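Side-chain contacts in reticulocyte-binding protein 2a (Plasmodium vivax, PDB 4Z8N), which probably binds a receptor on red blood cells through this erythrocyte-binding domain, helping the malaria parasite to invade them: residues S256-F259 with Y260-K264; A99-N102 with E103-Q106; S175-K178 with A179-Q182; Q64-I67 with N68-V71. All coordinates share one frame; numbering follows the deposited sequence.

In the fold
All four contacts join residues about one helical turn apart, and all lie within the Rh5 coiled-coil region of this mostly helical domain. Along the chain the order is interaction 4, 2, 3, 1, on helices 42-69 (with the residues just after it), 94-115, 168-194 and 246-297. None touches another. The closest pair is 2 and 4, with nearest atoms about 11 Å apart; the farthest centres are those of 1 and 2, about 38 Å apart. Interactions 1 and 2 lie on opposite sides of the chain's centre, as do 3 and 4. Interaction 1 is buried, the others are at the surface. Together they sample an elongated helical scaffold, from its core to its outer face.

Interaction 1: S256-F259 with Y260-K264; sequences SANF and YATYK
The ring of Tyr260 has Lys264 CB 4.2 Å above one face, displaced toward the rim, and it also stacks with the ring of Tyr158. Tyr260 CB lies 3.8 Å from Ser256 O, one turn earlier. Tyr260 CG is anti to the backbone N (chi1 176°), which carries the ring away from Ser256-Phe259. The Phe259 ring also leaves the contact, and packs on Asn231 and Val232 of helix 199-237.

All nine residues belong to helix 246-297 of the erythrocyte-binding domain. Here the helix is packed among helices 26-37, 149-162 and 199-237. Ala257 meets Tyr30 and Ile34 on the first of these, while Tyr263 reaches Val162 and Ile225 on the other two.

The side-chain bond of this turn belongs to Thr262. Its OG1 donates to Asn258 O at 2.8 Å. With OG1 beside its own backbone N (chi1 -63°), the hydroxyl is placed next to the carbonyl one turn earlier. Thr262 N also donates to Asn258 O, at 3.0 Å. The two donors come from opposite faces of the carbonyl plane, and one oxygen is thus gripped twice. Ala261 N bonds to Ala257 O at 2.8 Å, and Ala261 CB lies 3.2 Å from the same oxygen. Tyr263 N closes the next turn on Phe259 O.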
loop_
_atom_site.group_PDB
_atom_site.type_symbol
_atom_site.label_atom_id
_atom_site.label_comp_id
_atom_site.label_asym_id
_atom_site.label_seq_id
_atom_site.Cartn_x
_atom_site.Cartn_y
_atom_site.Cartn_z
ATOM N N SER A 256 12.628 14.422 -7.267
ATOM C CA SER A 256 12.967 13.164 -7.925
ATOM C C SER A 256 12.823 11.981 -6.982
ATOM O O SER A 256 12.190 10.981 -7.316
ATOM C CB SER A 256 14.395 13.213 -8.469
ATOM O OG SER A 256 14.534 14.244 -9.424
ATOM N N ALA A 257 13.425 12.103 -5.805
ATOM C CA ALA A 257 13.418 11.027 -4.825
ATOM C C ALA A 257 12.007 10.762 -4.313
ATOM O O ALA A 257 11.636 9.616 -4.073
ATOM C CB ALA A 257 14.351 11.356 -3.671
ATOM N N ASN A 258 11.225 11.825 -4.154
ATOM C CA ASN A 258 9.856 11.694 -3.669
ATOM C C ASN A 258 8.946 11.005 -4.685
ATOM O O ASN A 258 8.090 10.204 -4.319
ATOM C CB ASN A 258 9.289 13.069 -3.303
ATOM C CG ASN A 258 7.898 12.986 -2.711
ATOM O OD1 ASN A 258 7.720 12.551 -1.572
ATOM N ND2 ASN A 258 6.901 13.406 -3.481
ATOM N N PHE A 259 9.135 11.318 -5.962
ATOM C CA PHE A 259 8.371 10.669 -7.023
ATOM C C PHE A 259 8.671 9.173 -7.092
ATOM O O PHE A 259 7.762 8.354 -7.249
ATOM C CB PHE A 259 8.666 11.326 -8.376
ATOM C CG PHE A 259 7.983 12.651 -8.568
ATOM C CD1 PHE A 259 6.722 12.879 -8.040
ATOM C CD2 PHE A 259 8.602 13.670 -9.273
ATOM C CE1 PHE A 259 6.091 14.096 -8.216
ATOM C CE2 PHE A 259 7.977 14.890 -9.449
ATOM C CZ PHE A 259 6.721 15.103 -8.921
ATOM N N TYR A 260 9.945 8.811 -6.972
ATOM C CA TYR A 260 10.319 7.403 -7.041
ATOM C C TYR A 260 9.917 6.655 -5.772
ATOM O O TYR A 260 9.479 5.506 -5.837
ATOM C CB TYR A 260 11.820 7.238 -7.286
ATOM C CG TYR A 260 12.251 5.787 -7.258
ATOM C CD1 TYR A 260 11.858 4.908 -8.260
ATOM C CD2 TYR A 260 13.033 5.293 -6.220
ATOM C CE1 TYR A 260 12.237 3.577 -8.235
ATOM C CE2 TYR A 260 13.422 3.965 -6.188
ATOM C CZ TYR A 260 13.019 3.112 -7.197
ATOM O OH TYR A 260 13.399 1.791 -7.169
ATOM N N ALA A 261 10.064 7.308 -4.623
ATOM C CA ALA A 261 9.685 6.696 -3.350
ATOM C C ALA A 261 8.193 6.380 -3.328
ATOM O O ALA A 261 7.780 5.339 -2.819
ATOM C CB ALA A 261 10.051 7.604 -2.189
ATOM N N THR A 262 7.397 7.283 -3.891
ATOM C CA THR A 262 5.955 7.090 -4.010
ATOM C C THR A 262 5.642 5.901 -4.913
ATOM O O THR A 262 4.796 5.065 -4.592
ATOM C CB THR A 262 5.269 8.352 -4.564
ATOM O OG1 THR A 262 5.449 9.432 -3.640
ATOM C CG2 THR A 262 3.777 8.116 -4.773
ATOM N N TYR A 263 6.333 5.839 -6.046
ATOM C CA TYR A 263 6.197 4.734 -6.983
ATOM C C TYR A 263 6.578 3.406 -6.333
ATOM O O TYR A 263 5.833 2.428 -6.407
ATOM C CB TYR A 263 7.060 4.992 -8.223
ATOM C CG TYR A 263 7.220 3.804 -9.145
ATOM C CD1 TYR A 263 6.263 3.516 -10.109
ATOM C CD2 TYR A 263 8.336 2.980 -9.061
ATOM C CE1 TYR A 263 6.409 2.432 -10.957
ATOM C CE2 TYR A 263 8.489 1.897 -9.902
ATOM C CZ TYR A 263 7.523 1.628 -10.847
ATOM O OH TYR A 263 7.676 0.552 -11.686
ATOM N N LYS A 264 7.740 3.383 -5.688
ATOM C CA LYS A 264 8.270 2.160 -5.097
ATOM C C LYS A 264 7.424 1.666 -3.922
ATOM O O LYS A 264 7.187 0.469 -3.779
ATOM C CB LYS A 264 9.715 2.385 -4.644
ATOM C CG LYS A 264 10.370 1.172 -4.002
ATOM C CD LYS A 264 11.779 1.504 -3.536
ATOM C CE LYS A 264 12.430 0.333 -2.827
ATOM N NZ LYS A 264 13.798 0.686 -2.348
#

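Interaction 2: A99-N102 with E103-Q106; sequences AKHN and EYKQ
Lys100 and Glu103 lie side by side and point the same way, one turn apart on helix 94-115. This is an i to i+3 salt bridge on the outside of the helical domain. Bends of the lysine chain at chi2 and chi4 bring Lys100 NZ across to Glu103 OE1, 3.1 Å away. The hydrogen bond is weak. The glutamate meets it with an extended chain. The Lys100 side chain also touches Thr80 and Leu84 of helix 71-85.

The rings of His101 and Tyr104 meet obliquely. Their centroids are 5.7 Å apart and the planes make 38°. Tyr104 has His101 O at its ring edge, near the ring plane, and is packed edge-to-face against Phe206.

Lys105 runs at a slant past His101. Lys105 CE comes 3.4 Å from His101 NE2, while Lys105 NZ lies in the imidazole plane, at the edge, 4.0 Å from His101 CD2. A lysine charge so near would probably disfavour protonation of the imidazole.

The amides of Asn102 and Gln106 are turned 69° from each other. Their nitrogens, Asn102 ND2 and Gln106 NE2, are 3.5 Å apart; both are donors, so they do not bond to each other.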
loop_
_atom_site.group_PDB
_atom_site.type_symbol
_atom_site.label_atom_id
_atom_site.label_comp_id
_atom_site.label_asym_id
_atom_site.label_seq_id
_atom_site.Cartn_x
_atom_site.Cartn_y
_atom_site.Cartn_z
ATOM N N ALA A 99 -23.238 -13.134 13.602
ATOM C CA ALA A 99 -22.538 -12.630 14.775
ATOM C C ALA A 99 -21.037 -12.555 14.508
ATOM O O ALA A 99 -20.360 -11.627 14.954
ATOM C CB ALA A 99 -22.827 -13.509 15.985
ATOM N N LYS A 100 -20.527 -13.536 13.771
ATOM C CA LYS A 100 -19.111 -13.583 13.432
ATOM C C LYS A 100 -18.739 -12.443 12.492
ATOM O O LYS A 100 -17.645 -11.883 12.579
ATOM C CB LYS A 100 -18.755 -14.926 12.792
ATOM C CG LYS A 100 -17.483 -15.548 13.340
ATOM C CD LYS A 100 -17.676 -15.984 14.782
ATOM C CE LYS A 100 -16.372 -16.464 15.398
ATOM N NZ LYS A 100 -15.344 -15.385 15.417
ATOM N N HIS A 101 -19.653 -12.103 11.589
ATOM C CA HIS A 101 -19.427 -10.996 10.675
ATOM C C HIS A 101 -19.418 -9.685 11.446
ATOM O O HIS A 101 -18.602 -8.800 11.184
ATOM C CB HIS A 101 -20.492 -10.959 9.580
ATOM C CG HIS A 101 -20.256 -9.895 8.554
ATOM N ND1 HIS A 101 -19.424 -10.078 7.471
ATOM C CD2 HIS A 101 -20.732 -8.631 8.454
ATOM C CE1 HIS A 101 -19.402 -8.975 6.744
ATOM N NE2 HIS A 101 -20.187 -8.083 7.318
ATOM N N ASN A 102 -20.335 -9.572 12.400
ATOM C CA ASN A 102 -20.377 -8.419 13.287
ATOM C C ASN A 102 -19.063 -8.285 14.057
ATOM O O ASN A 102 -18.537 -7.185 14.230
ATOM C CB ASN A 102 -21.559 -8.540 14.248
ATOM C CG ASN A 102 -21.816 -7.266 15.021
ATOM O OD1 ASN A 102 -22.480 -6.353 14.530
ATOM N ND2 ASN A 102 -21.299 -7.199 16.241
ATOM N N GLU A 103 -18.533 -9.419 14.501
ATOM C CA GLU A 103 -17.258 -9.464 15.207
ATOM C C GLU A 103 -16.103 -9.040 14.299
ATOM O O GLU A 103 -15.175 -8.354 14.734
ATOM C CB GLU A 103 -17.014 -10.872 15.756
ATOM C CG GLU A 103 -15.800 -11.002 16.659
ATOM C CD GLU A 103 -15.726 -12.361 17.331
ATOM O OE1 GLU A 103 -16.683 -13.152 17.182
ATOM O OE2 GLU A 103 -14.715 -12.639 18.010
ATOM N N TYR A 104 -16.172 -9.455 13.037
ATOM C CA TYR A 104 -15.163 -9.109 12.043
ATOM C C TYR A 104 -15.039 -7.597 11.859
ATOM O O TYR A 104 -13.933 -7.066 11.783
ATOM C CB TYR A 104 -15.491 -9.779 10.707
ATOM C CG TYR A 104 -14.895 -9.084 9.503
ATOM C CD1 TYR A 104 -13.570 -9.291 9.138
ATOM C CD2 TYR A 104 -15.660 -8.222 8.727
ATOM C CE1 TYR A 104 -13.025 -8.655 8.037
ATOM C CE2 TYR A 104 -15.123 -7.583 7.628
ATOM C CZ TYR A 104 -13.807 -7.802 7.288
ATOM O OH TYR A 104 -13.276 -7.163 6.190
ATOM N N LYS A 105 -16.176 -6.913 11.788
ATOM C CA LYS A 105 -16.192 -5.460 11.637
ATOM C C LYS A 105 -15.487 -4.767 12.799
ATOM O O LYS A 105 -14.668 -3.872 12.594
ATOM C CB LYS A 105 -17.628 -4.944 11.529
ATOM C CG LYS A 105 -18.371 -5.386 10.282
ATOM C CD LYS A 105 -19.849 -5.027 10.392
ATOM C CE LYS A 105 -20.577 -5.219 9.073
ATOM N NZ LYS A 105 -22.039 -4.954 9.198
ATOM N N GLN A 106 -15.816 -5.182 14.019
ATOM C CA GLN A 106 -15.202 -4.616 15.214
ATOM C C GLN A 106 -13.701 -4.879 15.221
ATOM O O GLN A 106 -12.903 -3.992 15.519
ATOM C CB GLN A 106 -15.850 -5.195 16.473
ATOM C CG GLN A 106 -17.346 -4.933 16.571
ATOM C CD GLN A 106 -18.028 -5.799 17.614
ATOM O OE1 GLN A 106 -17.563 -6.896 17.930
ATOM N NE2 GLN A 106 -19.138 -5.309 18.157
#

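Interaction 3: S175-K178 with A179-Q182; sequences STLK and ASLQ
A chi1 of 62° sets Ser180 OG between its own backbone N and carbonyl carbon, from where it reaches back to Leu177 O at 2.7 Å. Leu181 has its CG beside the backbone N instead (chi1 -71°), and this brings Leu181 CG to 3.3 Å from the same oxygen. Leu177 O accepts from two donors, Ser180 OG and Leu181 N. Leu181 N approaches it at 3.0 Å with a C=O...N angle of 158°, whereas the hydroxyl comes in at a much sharper angle.

The leucine side chains touch lightly, with Leu177 CG 4.3 Å from Leu181 CD1. Leu177 CD1 is 3.6 Å from Ser180 OG.

On another side of the helix, Lys178 and Gln182 are both extended and pass at a slant. Lys178 CE lies 3.6 Å from Gln182 NE2. The lysine NZ makes a long, weak ion pair with Glu219. Lys178 O accepts from Gln182 N, and Gln182 CG packs 3.3 Å from that oxygen.

These are i to i+3 and i to i+4 contacts on helix 168-194. Leu181 is its buried residue here, set against Met211, Leu212 and Ile215 of helix 199-237 and Leu284 of helix 246-297. Leu177 meets Leu277 on that last helix.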
loop_
_atom_site.group_PDB
_atom_site.type_symbol
_atom_site.label_atom_id
_atom_site.label_comp_id
_atom_site.label_asym_id
_atom_site.label_seq_id
_atom_site.Cartn_x
_atom_site.Cartn_y
_atom_site.Cartn_z
ATOM N N SER A 175 -9.728 -3.517 -12.824
ATOM C CA SER A 175 -10.946 -2.963 -13.403
ATOM C C SER A 175 -11.875 -4.052 -13.939
ATOM O O SER A 175 -13.092 -3.990 -13.764
ATOM C CB SER A 175 -10.589 -1.980 -14.520
ATOM O OG SER A 175 -11.742 -1.548 -15.217
ATOM N N THR A 176 -11.292 -5.051 -14.592
ATOM C CA THR A 176 -12.073 -6.119 -15.200
ATOM C C THR A 176 -12.630 -7.066 -14.137
ATOM O O THR A 176 -13.778 -7.506 -14.222
ATOM C CB THR A 176 -11.231 -6.907 -16.222
ATOM O OG1 THR A 176 -10.786 -6.015 -17.250
ATOM C CG2 THR A 176 -12.046 -8.005 -16.860
ATOM N N LEU A 177 -11.820 -7.363 -13.128
ATOM C CA LEU A 177 -12.270 -8.212 -12.033
ATOM C C LEU A 177 -13.342 -7.508 -11.208
ATOM O O LEU A 177 -14.318 -8.128 -10.787
ATOM C CB LEU A 177 -11.094 -8.615 -11.142
ATOM C CG LEU A 177 -11.414 -9.664 -10.073
ATOM C CD1 LEU A 177 -11.937 -10.937 -10.724
ATOM C CD2 LEU A 177 -10.188 -9.958 -9.223
ATOM N N LYS A 178 -13.159 -6.209 -10.984
ATOM C CA LYS A 178 -14.146 -5.413 -10.259
ATOM C C LYS A 178 -15.516 -5.501 -10.917
ATOM O O LYS A 178 -16.526 -5.686 -10.240
ATOM C CB LYS A 178 -13.701 -3.954 -10.174
ATOM C CG LYS A 178 -14.645 -3.046 -9.408
ATOM C CD LYS A 178 -14.103 -1.625 -9.392
ATOM C CE LYS A 178 -14.948 -0.710 -8.532
ATOM N NZ LYS A 178 -14.390 0.671 -8.508
ATOM N N ALA A 179 -15.539 -5.377 -12.240
ATOM C CA ALA A 179 -16.784 -5.437 -12.992
ATOM C C ALA A 179 -17.486 -6.782 -12.810
ATOM O O ALA A 179 -18.697 -6.828 -12.613
ATOM C CB ALA A 179 -16.523 -5.168 -14.469
ATOM N N SER A 180 -16.726 -7.874 -12.866
ATOM C CA SER A 180 -17.310 -9.205 -12.710
ATOM C C SER A 180 -17.829 -9.409 -11.287
ATOM O O SER A 180 -18.827 -10.101 -11.074
ATOM C CB SER A 180 -16.297 -10.299 -13.073
ATOM O OG SER A 180 -15.168 -10.269 -12.219
ATOM N N LEU A 181 -17.160 -8.792 -10.317
ATOM C CA LEU A 181 -17.605 -8.849 -8.928
ATOM C C LEU A 181 -18.896 -8.062 -8.737
ATOM O O LEU A 181 -19.761 -8.459 -7.961
ATOM C CB LEU A 181 -16.523 -8.315 -7.992
ATOM C CG LEU A 181 -15.282 -9.195 -7.819
ATOM C CD1 LEU A 181 -14.235 -8.470 -6.995
ATOM C CD2 LEU A 181 -15.642 -10.535 -7.179
ATOM N N GLN A 182 -19.023 -6.946 -9.448
ATOM C CA GLN A 182 -20.223 -6.127 -9.353
ATOM C C GLN A 182 -21.408 -6.856 -9.985
ATOM O O GLN A 182 -22.547 -6.724 -9.535
ATOM C CB GLN A 182 -19.997 -4.765 -10.012
ATOM C CG GLN A 182 -19.039 -3.873 -9.225
ATOM C CD GLN A 182 -18.662 -2.603 -9.967
ATOM O OE1 GLN A 182 -18.593 -2.581 -11.197
ATOM N NE2 GLN A 182 -18.420 -1.533 -9.218
#

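Interaction 4: Q64-I67 with N68-V71; sequences QNQI and NSCV
Gln64 offers its carbonyl to Asn68: Asn68 N donates to Gln64 O at 2.9 Å. The Asn68 side chain, with CG beside its backbone N (chi1 -69°), folds back over that oxygen. Asn68 CG lies 3.0 Å from Gln64 O, but the angle is too poor for ND2 to bond to it. The Gln64 side chain touches Tyr22 and Phe24.

Asn65 O receives a weak bond from Ser69 N at 3.1 Å. Ser69 N is shared, for it also makes a weak bond with Gln66 O.

Gln66 O is also met by Ser69 OG, whose modelled distance of 2.4 Å is doubtfully short. Cys70 SG is close to Gln66 O, at 3.2 Å. Gln66 OE1 is hydrogen-bonded to Tyr122 OH and Asn118 ND2, and Gln66 NE2 to the carbonyls of Ala117 and Cys114. The Gln66 side chain lies about 10 Å from that of Glu120, a calcium-binding residue, though no calcium is bound to this chain.

Residues 64-71 span the end of helix 42-69 and the junction with helix 71-85. The Cys70-Cys114 disulfide ties the junction to helix 94-115.

Ile67 presses its side chain on Phe24 and on Val115 of that helix. Cys70 N bonds to Ile67 O at 3.1 Å, an i to i+3 link, and sits well above the carbonyl plane. Val71 CG2 approaches the same oxygen, Ile67 O, at 3.8 Å.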
loop_
_atom_site.group_PDB
_atom_site.type_symbol
_atom_site.label_atom_id
_atom_site.label_comp_id
_atom_site.label_asym_id
_atom_site.label_seq_id
_atom_site.Cartn_x
_atom_site.Cartn_y
_atom_site.Cartn_z
ATOM N N GLN A 64 7.863 -0.087 14.215
ATOM C CA GLN A 64 7.921 -1.535 14.073
ATOM C C GLN A 64 7.427 -2.240 15.333
ATOM O O GLN A 64 6.717 -3.244 15.254
ATOM C CB GLN A 64 9.348 -1.976 13.744
ATOM C CG GLN A 64 9.432 -3.305 13.017
ATOM C CD GLN A 64 10.394 -3.262 11.846
ATOM O OE1 GLN A 64 11.305 -2.434 11.807
ATOM N NE2 GLN A 64 10.192 -4.154 10.882
ATOM N N ASN A 65 7.802 -1.708 16.493
ATOM C CA ASN A 65 7.350 -2.260 17.766
ATOM C C ASN A 65 5.843 -2.119 17.934
ATOM O O ASN A 65 5.179 -3.021 18.444
ATOM C CB ASN A 65 8.069 -1.584 18.936
ATOM C CG ASN A 65 9.550 -1.904 18.971
ATOM O OD1 ASN A 65 9.982 -2.951 18.491
ATOM N ND2 ASN A 65 10.337 -0.999 19.542
ATOM N N GLN A 66 5.308 -0.981 17.502
ATOM C CA GLN A 66 3.871 -0.751 17.559
ATOM C C GLN A 66 3.126 -1.754 16.682
ATOM O O GLN A 66 2.131 -2.340 17.109
ATOM C CB GLN A 66 3.533 0.678 17.132
ATOM C CG GLN A 66 2.040 0.964 17.101
ATOM C CD GLN A 66 1.729 2.416 16.801
ATOM O OE1 GLN A 66 2.387 3.322 17.313
ATOM N NE2 GLN A 66 0.722 2.644 15.966
ATOM N N ILE A 67 3.618 -1.953 15.461
ATOM C CA ILE A 67 3.023 -2.912 14.537
ATOM C C ILE A 67 3.087 -4.323 15.115
ATOM O O ILE A 67 2.156 -5.113 14.955
ATOM C CB ILE A 67 3.720 -2.890 13.160
ATOM C CG1 ILE A 67 3.658 -1.490 12.549
ATOM C CG2 ILE A 67 3.070 -3.887 12.211
ATOM C CD1 ILE A 67 2.258 -1.040 12.204
ATOM N N ASN A 68 4.186 -4.627 15.800
ATOM C CA ASN A 68 4.355 -5.927 16.439
ATOM C C ASN A 68 3.342 -6.156 17.557
ATOM O O ASN A 68 2.945 -7.290 17.820
ATOM C CB ASN A 68 5.774 -6.078 16.991
ATOM C CG ASN A 68 6.815 -6.190 15.897
ATOM O OD1 ASN A 68 6.492 -6.486 14.746
ATOM N ND2 ASN A 68 8.075 -5.960 16.252
ATOM N N SER A 69 2.928 -5.077 18.212
ATOM C CA SER A 69 1.961 -5.171 19.300
ATOM C C SER A 69 0.545 -5.372 18.765
ATOM O O SER A 69 -0.370 -5.702 19.520
ATOM C CB SER A 69 2.016 -3.919 20.179
ATOM O OG SER A 69 1.593 -2.773 19.459
ATOM N N CYS A 70 0.372 -5.168 17.462
ATOM C CA CYS A 70 -0.935 -5.303 16.829
ATOM C C CYS A 70 -1.161 -6.711 16.293
ATOM O O CYS A 70 -2.251 -7.035 15.822
ATOM C CB CYS A 70 -1.088 -4.288 15.696
ATOM S SG CYS A 70 -0.913 -2.572 16.214
ATOM N N VAL A 71 -0.123 -7.538 16.365
ATOM C CA VAL A 71 -0.180 -8.906 15.852
ATOM C C VAL A 71 -1.275 -9.775 16.499
ATOM O O VAL A 71 -2.002 -10.459 15.776
ATOM C CB VAL A 71 1.192 -9.609 16.002
ATOM C CG1 VAL A 71 1.075 -11.096 15.708
ATOM C CG2 VAL A 71 2.213 -8.960 15.081
#